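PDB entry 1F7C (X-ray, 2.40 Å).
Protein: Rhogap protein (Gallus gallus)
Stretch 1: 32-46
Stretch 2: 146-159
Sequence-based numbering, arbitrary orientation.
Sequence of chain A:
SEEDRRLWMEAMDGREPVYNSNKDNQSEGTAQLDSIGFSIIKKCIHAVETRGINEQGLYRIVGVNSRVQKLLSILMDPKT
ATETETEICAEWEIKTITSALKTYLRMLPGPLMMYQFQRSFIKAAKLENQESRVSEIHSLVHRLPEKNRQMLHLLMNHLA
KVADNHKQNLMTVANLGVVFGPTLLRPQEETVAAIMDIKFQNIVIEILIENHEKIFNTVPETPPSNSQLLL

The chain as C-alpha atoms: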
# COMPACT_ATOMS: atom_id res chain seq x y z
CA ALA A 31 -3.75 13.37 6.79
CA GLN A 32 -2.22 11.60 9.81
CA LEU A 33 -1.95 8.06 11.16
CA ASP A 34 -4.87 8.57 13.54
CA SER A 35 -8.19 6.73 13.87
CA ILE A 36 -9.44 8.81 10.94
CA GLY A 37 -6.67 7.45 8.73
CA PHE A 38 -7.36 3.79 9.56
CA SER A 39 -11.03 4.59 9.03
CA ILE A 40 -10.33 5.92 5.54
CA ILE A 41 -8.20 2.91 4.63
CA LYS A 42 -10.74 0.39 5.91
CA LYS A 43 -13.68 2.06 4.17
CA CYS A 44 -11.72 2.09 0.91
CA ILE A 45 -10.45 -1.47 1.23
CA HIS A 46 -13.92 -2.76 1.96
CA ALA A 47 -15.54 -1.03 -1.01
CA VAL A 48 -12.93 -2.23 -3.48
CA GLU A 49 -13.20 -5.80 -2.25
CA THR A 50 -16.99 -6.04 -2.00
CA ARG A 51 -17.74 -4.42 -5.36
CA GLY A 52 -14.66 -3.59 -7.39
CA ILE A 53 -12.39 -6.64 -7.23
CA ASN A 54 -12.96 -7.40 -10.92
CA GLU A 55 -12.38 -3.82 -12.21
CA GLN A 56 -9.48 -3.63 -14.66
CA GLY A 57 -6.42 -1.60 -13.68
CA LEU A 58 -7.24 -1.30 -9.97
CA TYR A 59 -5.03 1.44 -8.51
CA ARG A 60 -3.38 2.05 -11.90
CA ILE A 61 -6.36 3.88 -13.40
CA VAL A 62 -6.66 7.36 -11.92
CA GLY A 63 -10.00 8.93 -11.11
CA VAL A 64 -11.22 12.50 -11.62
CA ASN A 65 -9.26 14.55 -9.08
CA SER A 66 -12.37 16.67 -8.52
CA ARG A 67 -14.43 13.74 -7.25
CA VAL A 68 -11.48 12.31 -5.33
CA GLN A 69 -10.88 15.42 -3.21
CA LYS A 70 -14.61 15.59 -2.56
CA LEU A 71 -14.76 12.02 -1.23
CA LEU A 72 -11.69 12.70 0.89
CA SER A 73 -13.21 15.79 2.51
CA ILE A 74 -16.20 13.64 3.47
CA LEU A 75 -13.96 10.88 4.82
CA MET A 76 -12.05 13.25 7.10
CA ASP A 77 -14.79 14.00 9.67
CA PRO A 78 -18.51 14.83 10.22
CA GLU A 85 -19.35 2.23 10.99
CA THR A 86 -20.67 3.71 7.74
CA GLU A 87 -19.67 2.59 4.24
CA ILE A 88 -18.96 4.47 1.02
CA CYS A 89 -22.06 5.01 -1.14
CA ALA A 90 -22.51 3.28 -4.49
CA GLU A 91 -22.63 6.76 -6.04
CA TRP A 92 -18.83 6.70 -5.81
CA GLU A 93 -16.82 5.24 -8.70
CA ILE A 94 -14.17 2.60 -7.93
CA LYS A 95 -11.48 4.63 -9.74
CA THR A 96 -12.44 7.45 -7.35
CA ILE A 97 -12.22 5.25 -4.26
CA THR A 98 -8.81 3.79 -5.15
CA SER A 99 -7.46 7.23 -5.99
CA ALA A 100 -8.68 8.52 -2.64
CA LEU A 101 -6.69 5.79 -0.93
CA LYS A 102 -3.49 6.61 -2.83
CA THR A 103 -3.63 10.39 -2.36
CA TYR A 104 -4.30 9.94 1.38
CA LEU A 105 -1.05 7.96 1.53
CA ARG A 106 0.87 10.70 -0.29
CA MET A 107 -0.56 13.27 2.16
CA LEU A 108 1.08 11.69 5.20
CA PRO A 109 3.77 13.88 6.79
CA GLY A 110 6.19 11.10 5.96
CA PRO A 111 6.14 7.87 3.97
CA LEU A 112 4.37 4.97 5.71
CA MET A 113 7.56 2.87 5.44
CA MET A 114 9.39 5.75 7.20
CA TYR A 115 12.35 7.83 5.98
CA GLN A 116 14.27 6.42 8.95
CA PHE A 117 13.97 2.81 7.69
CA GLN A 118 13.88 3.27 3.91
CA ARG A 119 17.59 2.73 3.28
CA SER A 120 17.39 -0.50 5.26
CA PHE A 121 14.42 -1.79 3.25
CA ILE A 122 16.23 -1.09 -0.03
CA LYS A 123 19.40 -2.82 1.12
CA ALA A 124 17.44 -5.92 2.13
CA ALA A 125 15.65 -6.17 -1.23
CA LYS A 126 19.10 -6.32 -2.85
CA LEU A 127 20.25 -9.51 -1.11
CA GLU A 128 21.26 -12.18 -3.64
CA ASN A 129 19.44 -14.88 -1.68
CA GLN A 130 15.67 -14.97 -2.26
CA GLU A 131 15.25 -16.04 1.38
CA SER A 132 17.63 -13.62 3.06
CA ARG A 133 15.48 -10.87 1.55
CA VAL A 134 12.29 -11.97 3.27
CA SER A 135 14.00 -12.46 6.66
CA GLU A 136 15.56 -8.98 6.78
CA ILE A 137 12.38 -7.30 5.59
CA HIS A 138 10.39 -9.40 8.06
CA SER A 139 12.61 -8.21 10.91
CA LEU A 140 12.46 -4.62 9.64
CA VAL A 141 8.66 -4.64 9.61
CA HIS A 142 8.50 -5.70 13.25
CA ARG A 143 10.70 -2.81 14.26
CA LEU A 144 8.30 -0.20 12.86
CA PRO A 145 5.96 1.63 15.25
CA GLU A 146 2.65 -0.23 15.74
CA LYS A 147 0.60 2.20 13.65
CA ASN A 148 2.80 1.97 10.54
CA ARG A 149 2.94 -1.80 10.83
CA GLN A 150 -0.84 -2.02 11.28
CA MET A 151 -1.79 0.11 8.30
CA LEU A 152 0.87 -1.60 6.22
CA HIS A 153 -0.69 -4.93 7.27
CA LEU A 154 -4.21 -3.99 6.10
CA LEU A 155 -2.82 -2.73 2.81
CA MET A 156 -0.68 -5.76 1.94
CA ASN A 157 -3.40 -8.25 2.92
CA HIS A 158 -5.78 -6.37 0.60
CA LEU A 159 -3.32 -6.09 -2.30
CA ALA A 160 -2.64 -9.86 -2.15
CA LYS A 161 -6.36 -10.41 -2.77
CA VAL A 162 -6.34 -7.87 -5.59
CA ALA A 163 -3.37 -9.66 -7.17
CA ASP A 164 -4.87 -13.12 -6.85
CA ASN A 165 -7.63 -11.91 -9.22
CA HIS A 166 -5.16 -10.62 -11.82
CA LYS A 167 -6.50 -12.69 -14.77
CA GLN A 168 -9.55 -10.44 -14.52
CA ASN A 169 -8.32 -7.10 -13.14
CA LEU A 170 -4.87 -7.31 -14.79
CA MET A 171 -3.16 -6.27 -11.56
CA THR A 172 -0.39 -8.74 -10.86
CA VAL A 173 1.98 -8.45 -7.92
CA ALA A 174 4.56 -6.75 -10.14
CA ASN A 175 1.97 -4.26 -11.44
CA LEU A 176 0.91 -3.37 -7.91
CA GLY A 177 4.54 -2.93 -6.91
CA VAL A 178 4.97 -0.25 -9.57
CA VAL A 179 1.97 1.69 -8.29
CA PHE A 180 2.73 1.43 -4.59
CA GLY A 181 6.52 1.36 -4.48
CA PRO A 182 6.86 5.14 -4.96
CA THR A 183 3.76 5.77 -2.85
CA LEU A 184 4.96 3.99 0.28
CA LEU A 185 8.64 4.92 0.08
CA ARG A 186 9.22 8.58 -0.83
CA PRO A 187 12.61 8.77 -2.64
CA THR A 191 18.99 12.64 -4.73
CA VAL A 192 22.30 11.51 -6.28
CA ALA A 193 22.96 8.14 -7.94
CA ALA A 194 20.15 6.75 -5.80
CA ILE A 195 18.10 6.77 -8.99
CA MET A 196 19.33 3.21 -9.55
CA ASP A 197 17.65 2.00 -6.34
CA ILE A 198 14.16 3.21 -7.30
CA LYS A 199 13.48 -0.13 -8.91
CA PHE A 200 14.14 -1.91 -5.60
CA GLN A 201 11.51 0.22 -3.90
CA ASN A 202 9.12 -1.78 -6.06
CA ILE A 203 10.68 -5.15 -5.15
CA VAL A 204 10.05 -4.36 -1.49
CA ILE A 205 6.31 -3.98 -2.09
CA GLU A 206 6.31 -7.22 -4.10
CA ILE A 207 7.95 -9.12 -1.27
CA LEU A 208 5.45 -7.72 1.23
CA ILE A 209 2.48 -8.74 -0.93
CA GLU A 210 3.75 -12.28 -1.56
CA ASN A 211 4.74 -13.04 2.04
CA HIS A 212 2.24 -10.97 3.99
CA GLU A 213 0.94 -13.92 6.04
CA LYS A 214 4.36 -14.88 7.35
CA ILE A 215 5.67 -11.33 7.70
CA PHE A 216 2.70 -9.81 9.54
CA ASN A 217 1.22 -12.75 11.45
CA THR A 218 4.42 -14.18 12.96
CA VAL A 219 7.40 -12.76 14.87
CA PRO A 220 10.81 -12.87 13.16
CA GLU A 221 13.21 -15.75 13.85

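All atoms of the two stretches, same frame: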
# COMPACT_ATOMS: atom_id res chain seq x y z
N GLN A 32 -3.12 12.14 8.80
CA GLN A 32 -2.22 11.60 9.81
C GLN A 32 -2.53 10.12 10.03
O GLN A 32 -3.49 9.59 9.47
CB GLN A 32 -2.38 12.35 11.14
CG GLN A 32 -1.90 13.80 11.12
CD GLN A 32 -0.38 13.92 11.07
OE1 GLN A 32 0.32 13.48 11.99
NE2 GLN A 32 0.13 14.52 10.00
N LEU A 33 -1.72 9.46 10.85
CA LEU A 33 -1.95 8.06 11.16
C LEU A 33 -2.80 7.94 12.42
O LEU A 33 -2.43 7.26 13.38
CB LEU A 33 -0.63 7.32 11.35
CG LEU A 33 0.15 6.96 10.09
CD1 LEU A 33 1.38 6.14 10.44
CD2 LEU A 33 -0.76 6.17 9.16
N ASP A 34 -3.95 8.60 12.41
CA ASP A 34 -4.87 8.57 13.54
C ASP A 34 -6.06 7.66 13.21
O ASP A 34 -6.09 7.04 12.15
CB ASP A 34 -5.36 9.98 13.85
CG ASP A 34 -6.11 10.59 12.69
OD1 ASP A 34 -5.71 10.33 11.53
OD2 ASP A 34 -7.07 11.34 12.93
N SER A 35 -7.03 7.58 14.11
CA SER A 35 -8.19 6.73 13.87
C SER A 35 -8.92 7.12 12.58
O SER A 35 -9.60 6.30 11.97
CB SER A 35 -9.16 6.78 15.06
OG SER A 35 -9.60 8.10 15.30
N ILE A 36 -8.79 8.38 12.16
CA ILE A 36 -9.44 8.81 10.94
C ILE A 36 -8.76 8.15 9.74
O ILE A 36 -9.43 7.71 8.80
CB ILE A 36 -9.37 10.35 10.78
CG1 ILE A 36 -10.10 11.02 11.95
CG2 ILE A 36 -10.01 10.77 9.47
CD1 ILE A 36 -11.57 10.69 12.02
N GLY A 37 -7.44 8.07 9.79
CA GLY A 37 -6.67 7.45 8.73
C GLY A 37 -7.02 5.97 8.56
O GLY A 37 -7.30 5.54 7.44
N PHE A 38 -7.01 5.20 9.64
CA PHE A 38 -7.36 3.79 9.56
C PHE A 38 -8.80 3.62 9.09
O PHE A 38 -9.14 2.62 8.47
CB PHE A 38 -7.20 3.10 10.91
CG PHE A 38 -5.78 2.80 11.28
CD1 PHE A 38 -4.93 3.80 11.74
CD2 PHE A 38 -5.28 1.50 11.17
CE1 PHE A 38 -3.61 3.52 12.08
CE2 PHE A 38 -3.96 1.21 11.50
CZ PHE A 38 -3.12 2.23 11.96
N SER A 39 -9.64 4.60 9.42
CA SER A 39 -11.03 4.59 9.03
C SER A 39 -11.11 4.71 7.50
O SER A 39 -11.81 3.96 6.83
CB SER A 39 -11.76 5.76 9.69
OG SER A 39 -13.06 5.93 9.17
N ILE A 40 -10.37 5.68 6.97
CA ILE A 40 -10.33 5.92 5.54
C ILE A 40 -9.84 4.68 4.79
O ILE A 40 -10.44 4.27 3.80
CB ILE A 40 -9.41 7.12 5.22
CG1 ILE A 40 -10.03 8.40 5.80
CG2 ILE A 40 -9.18 7.24 3.72
CD1 ILE A 40 -9.29 9.67 5.43
N ILE A 41 -8.75 4.10 5.26
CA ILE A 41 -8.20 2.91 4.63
C ILE A 41 -9.17 1.74 4.64
O ILE A 41 -9.36 1.08 3.62
CB ILE A 41 -6.89 2.48 5.31
CG1 ILE A 41 -5.82 3.52 5.05
CG2 ILE A 41 -6.45 1.12 4.79
CD1 ILE A 41 -5.44 3.65 3.60
N LYS A 42 -9.78 1.48 5.79
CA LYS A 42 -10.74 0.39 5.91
C LYS A 42 -11.98 0.57 5.03
O LYS A 42 -12.44 -0.37 4.41
CB LYS A 42 -11.16 0.20 7.37
CG LYS A 42 -10.06 -0.37 8.24
CD LYS A 42 -10.52 -0.62 9.67
CE LYS A 42 -10.83 0.67 10.40
NZ LYS A 42 -11.10 0.42 11.85
N LYS A 43 -12.51 1.79 4.99
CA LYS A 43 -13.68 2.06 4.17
C LYS A 43 -13.35 1.86 2.70
O LYS A 43 -14.18 1.36 1.93
CB LYS A 43 -14.17 3.49 4.40
CG LYS A 43 -14.71 3.78 5.78
CD LYS A 43 -15.12 5.25 5.88
CE LYS A 43 -15.59 5.63 7.28
NZ LYS A 43 -16.79 4.87 7.73
N CYS A 44 -12.14 2.23 2.30
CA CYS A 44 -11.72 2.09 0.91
C CYS A 44 -11.42 0.64 0.56
O CYS A 44 -11.75 0.18 -0.53
CB CYS A 44 -10.50 2.96 0.63
SG CYS A 44 -10.84 4.72 0.54
N ILE A 45 -10.78 -0.07 1.48
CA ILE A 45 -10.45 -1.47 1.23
C ILE A 45 -11.72 -2.27 1.07
O ILE A 45 -11.86 -3.06 0.13
CB ILE A 45 -9.64 -2.08 2.40
CG1 ILE A 45 -8.24 -1.48 2.43
CG2 ILE A 45 -9.56 -3.58 2.26
CD1 ILE A 45 -7.64 -1.32 1.08
N HIS A 46 -12.66 -2.05 1.98
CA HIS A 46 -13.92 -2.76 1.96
C HIS A 46 -14.72 -2.56 0.69
O HIS A 46 -15.27 -3.52 0.14
CB HIS A 46 -14.78 -2.35 3.16
CG HIS A 46 -16.08 -3.07 3.23
ND1 HIS A 46 -17.24 -2.57 2.65
CD2 HIS A 46 -16.40 -4.29 3.73
CE1 HIS A 46 -18.21 -3.45 2.80
NE2 HIS A 46 -17.73 -4.50 3.44
N GLU A 146 3.92 0.47 15.91
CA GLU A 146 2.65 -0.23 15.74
C GLU A 146 1.76 0.30 14.62
O GLU A 146 1.35 -0.46 13.75
CB GLU A 146 1.87 -0.19 17.06
CG GLU A 146 0.58 -0.98 17.04
CD GLU A 146 0.81 -2.46 16.85
OE1 GLU A 146 -0.18 -3.19 16.66
OE2 GLU A 146 1.99 -2.90 16.89
N LYS A 147 1.46 1.59 14.65
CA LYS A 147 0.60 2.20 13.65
C LYS A 147 1.03 2.02 12.19
O LYS A 147 0.18 1.80 11.33
CB LYS A 147 0.39 3.69 13.97
CG LYS A 147 -0.33 3.92 15.29
CD LYS A 147 -0.79 5.36 15.49
CE LYS A 147 0.37 6.33 15.59
NZ LYS A 147 -0.09 7.70 15.94
N ASN A 148 2.32 2.14 11.91
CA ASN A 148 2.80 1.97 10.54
C ASN A 148 2.63 0.52 10.15
O ASN A 148 2.15 0.21 9.06
CB ASN A 148 4.27 2.37 10.40
CG ASN A 148 4.52 3.83 10.77
OD1 ASN A 148 4.29 4.24 11.90
ND2 ASN A 148 4.98 4.62 9.80
N ARG A 149 3.03 -0.36 11.06
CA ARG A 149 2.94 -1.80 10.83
C ARG A 149 1.48 -2.20 10.57
O ARG A 149 1.18 -2.93 9.62
CB ARG A 149 3.50 -2.56 12.04
CG ARG A 149 3.32 -4.08 11.95
CD ARG A 149 4.05 -4.88 13.03
NE ARG A 149 3.86 -4.33 14.37
CZ ARG A 149 4.67 -3.43 14.91
NH1 ARG A 149 5.72 -2.98 14.23
NH2 ARG A 149 4.42 -2.96 16.13
N GLN A 150 0.57 -1.70 11.40
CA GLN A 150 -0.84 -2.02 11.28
C GLN A 150 -1.45 -1.60 9.96
O GLN A 150 -2.13 -2.40 9.32
CB GLN A 150 -1.63 -1.39 12.41
CG GLN A 150 -1.97 -2.34 13.54
CD GLN A 150 -2.86 -1.69 14.59
OE1 GLN A 150 -3.84 -1.01 14.25
NE2 GLN A 150 -2.53 -1.90 15.86
N MET A 151 -1.23 -0.36 9.55
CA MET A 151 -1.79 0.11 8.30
C MET A 151 -1.16 -0.65 7.14
O MET A 151 -1.84 -1.02 6.18
CB MET A 151 -1.55 1.60 8.11
CG MET A 151 -2.33 2.14 6.95
SD MET A 151 -2.46 3.91 7.01
CE MET A 151 -3.59 4.09 8.37
N LEU A 152 0.14 -0.88 7.23
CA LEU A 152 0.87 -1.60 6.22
C LEU A 152 0.30 -3.03 6.10
O LEU A 152 0.25 -3.62 5.02
CB LEU A 152 2.35 -1.65 6.61
CG LEU A 152 3.35 -2.09 5.56
CD1 LEU A 152 3.33 -1.11 4.37
CD2 LEU A 152 4.73 -2.15 6.19
N HIS A 153 -0.13 -3.58 7.23
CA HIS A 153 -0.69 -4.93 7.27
C HIS A 153 -2.02 -5.00 6.50
O HIS A 153 -2.23 -5.90 5.69
CB HIS A 153 -0.90 -5.37 8.71
CG HIS A 153 -1.30 -6.81 8.85
ND1 HIS A 153 -1.64 -7.38 10.06
CD2 HIS A 153 -1.39 -7.80 7.93
CE1 HIS A 153 -1.92 -8.66 9.87
NE2 HIS A 153 -1.77 -8.94 8.59
N LEU A 154 -2.92 -4.05 6.77
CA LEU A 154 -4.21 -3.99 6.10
C LEU A 154 -4.02 -3.84 4.61
O LEU A 154 -4.71 -4.48 3.83
CB LEU A 154 -5.04 -2.81 6.60
CG LEU A 154 -5.53 -2.79 8.04
CD1 LEU A 154 -6.18 -1.43 8.33
CD2 LEU A 154 -6.52 -3.90 8.25
N LEU A 155 -3.09 -2.97 4.22
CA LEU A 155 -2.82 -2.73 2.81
C LEU A 155 -2.28 -3.93 2.06
O LEU A 155 -2.76 -4.23 0.97
CB LEU A 155 -1.86 -1.56 2.65
CG LEU A 155 -2.51 -0.20 2.43
CD1 LEU A 155 -1.44 0.89 2.48
CD2 LEU A 155 -3.25 -0.20 1.10
N MET A 156 -1.27 -4.61 2.62
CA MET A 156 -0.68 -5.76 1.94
C MET A 156 -1.64 -6.97 1.86
O MET A 156 -1.65 -7.71 0.88
CB MET A 156 0.63 -6.17 2.63
CG MET A 156 1.76 -5.15 2.55
SD MET A 156 2.13 -4.61 0.86
CE MET A 156 1.34 -3.03 0.85
N ASN A 157 -2.44 -7.16 2.90
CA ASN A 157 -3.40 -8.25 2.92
C ASN A 157 -4.38 -8.03 1.77
O ASN A 157 -4.69 -8.95 1.01
CB ASN A 157 -4.16 -8.25 4.25
CG ASN A 157 -5.24 -9.31 4.32
OD1 ASN A 157 -4.96 -10.48 4.57
ND2 ASN A 157 -6.48 -8.89 4.10
N HIS A 158 -4.83 -6.78 1.64
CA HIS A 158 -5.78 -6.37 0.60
C HIS A 158 -5.20 -6.47 -0.81
O HIS A 158 -5.89 -6.92 -1.74
CB HIS A 158 -6.27 -4.93 0.86
CG HIS A 158 -6.97 -4.31 -0.31
ND1 HIS A 158 -8.25 -4.67 -0.69
CD2 HIS A 158 -6.56 -3.38 -1.20
CE1 HIS A 158 -8.59 -3.98 -1.77
NE2 HIS A 158 -7.59 -3.19 -2.09
N LEU A 159 -3.96 -6.04 -0.98
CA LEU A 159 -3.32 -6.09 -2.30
C LEU A 159 -3.10 -7.54 -2.76
O LEU A 159 -3.17 -7.82 -3.95
CB LEU A 159 -2.00 -5.32 -2.31
CG LEU A 159 -2.09 -3.80 -2.11
CD1 LEU A 159 -0.73 -3.18 -2.29
CD2 LEU A 159 -3.06 -3.19 -3.10

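Two helices more than a hundred residues apart in sequence lie side by side with their N-to-C directions only 6° apart, and at each of two levels a methyl group of one helix sits on the face of an aromatic ring of the other. The donor and the ring trade sides between these levels. Near the N-terminal end, CE of M151 rests 3.7 Å from the centroid of the F38 ring, 14° off the ring normal; toward the C-terminal end, CD1 of I45 lies 3.5 Å from the centroid of the H158 ring, 22° off its normal. Both are CH-pi contacts, in which a weakly polarized methyl meets the electron-rich face of a ring.

The axes of helix 35-46 and helix 146-159 approach to 10.7 Å, a spacing that leaves room for substantial side chains between the backbones. Because the axes are nearly parallel, the register holds along the helices: F38 pairs with M151, K42 with L154 and I45 with H158. From F38 on, the register advances by four and then three residues on the first helix (F38, K42, I45), and by three and then four on the second (M151, L154, H158), the spacing of a stripe down one side of an alpha helix; L33 meets K147 from the loop before the first helix.

F38 is the knob of the interface, set among K147, Q150, M151 and L154. Its CA-to-CB bond points sideways, yet with chi1 at -77° the ring end comes nearer to the other helix. M151 covers one face, while CD2 of F38 reaches CD1 of L154 at 4.2 Å. The pocket is not purely greasy: CZ of F38 is 3.4 Å from the backbone O of K147, and CE2 is 3.5 Å from OE1 of Q150. That amide is held in turn by its own helix, where NE2 of Q150 donates to OE1 of E146 at 2.8 Å.

The end of M151 fills the space between L33, F38 and I41: SD lies 3.6 Å from CD2 of L33 and 3.9 Å from CG1 of I41, and CE, besides covering the F38 ring, is as close to CD2 of L33, at 3.6 Å. G37 leaves the backbone open here, its C atom 3.9 Å from CE of M151; a CB at this position would come within 2.6 Å of O of Q32. Farther along, L154 CD1 approaches CG of K42 at 4.0 Å, using the aliphatic part of a lysine as apolar surface.

Before the first helix, L33 adds a large share of the buried surface from a loop. D34 is the N-cap, its OD1 accepting a weak bond from N of G37 at 3.3 Å. The one hydrogen bond between the stretches is also weak: NZ of K147 donates to O of L33 at 3.5 Å. The same lysine packs its chain against that carbonyl, with CD 3.3 Å from O of L33.

H158 shows a complementary rule. Both ring nitrogens are hydrogen-bonded elsewhere in the structure, so the imidazole can offer its face to I45 without leaving polar atoms unpaired. Across 724 Å² of buried surface, apolar and CH-pi packing carries the contact, with polar bonding confined to a single weak link.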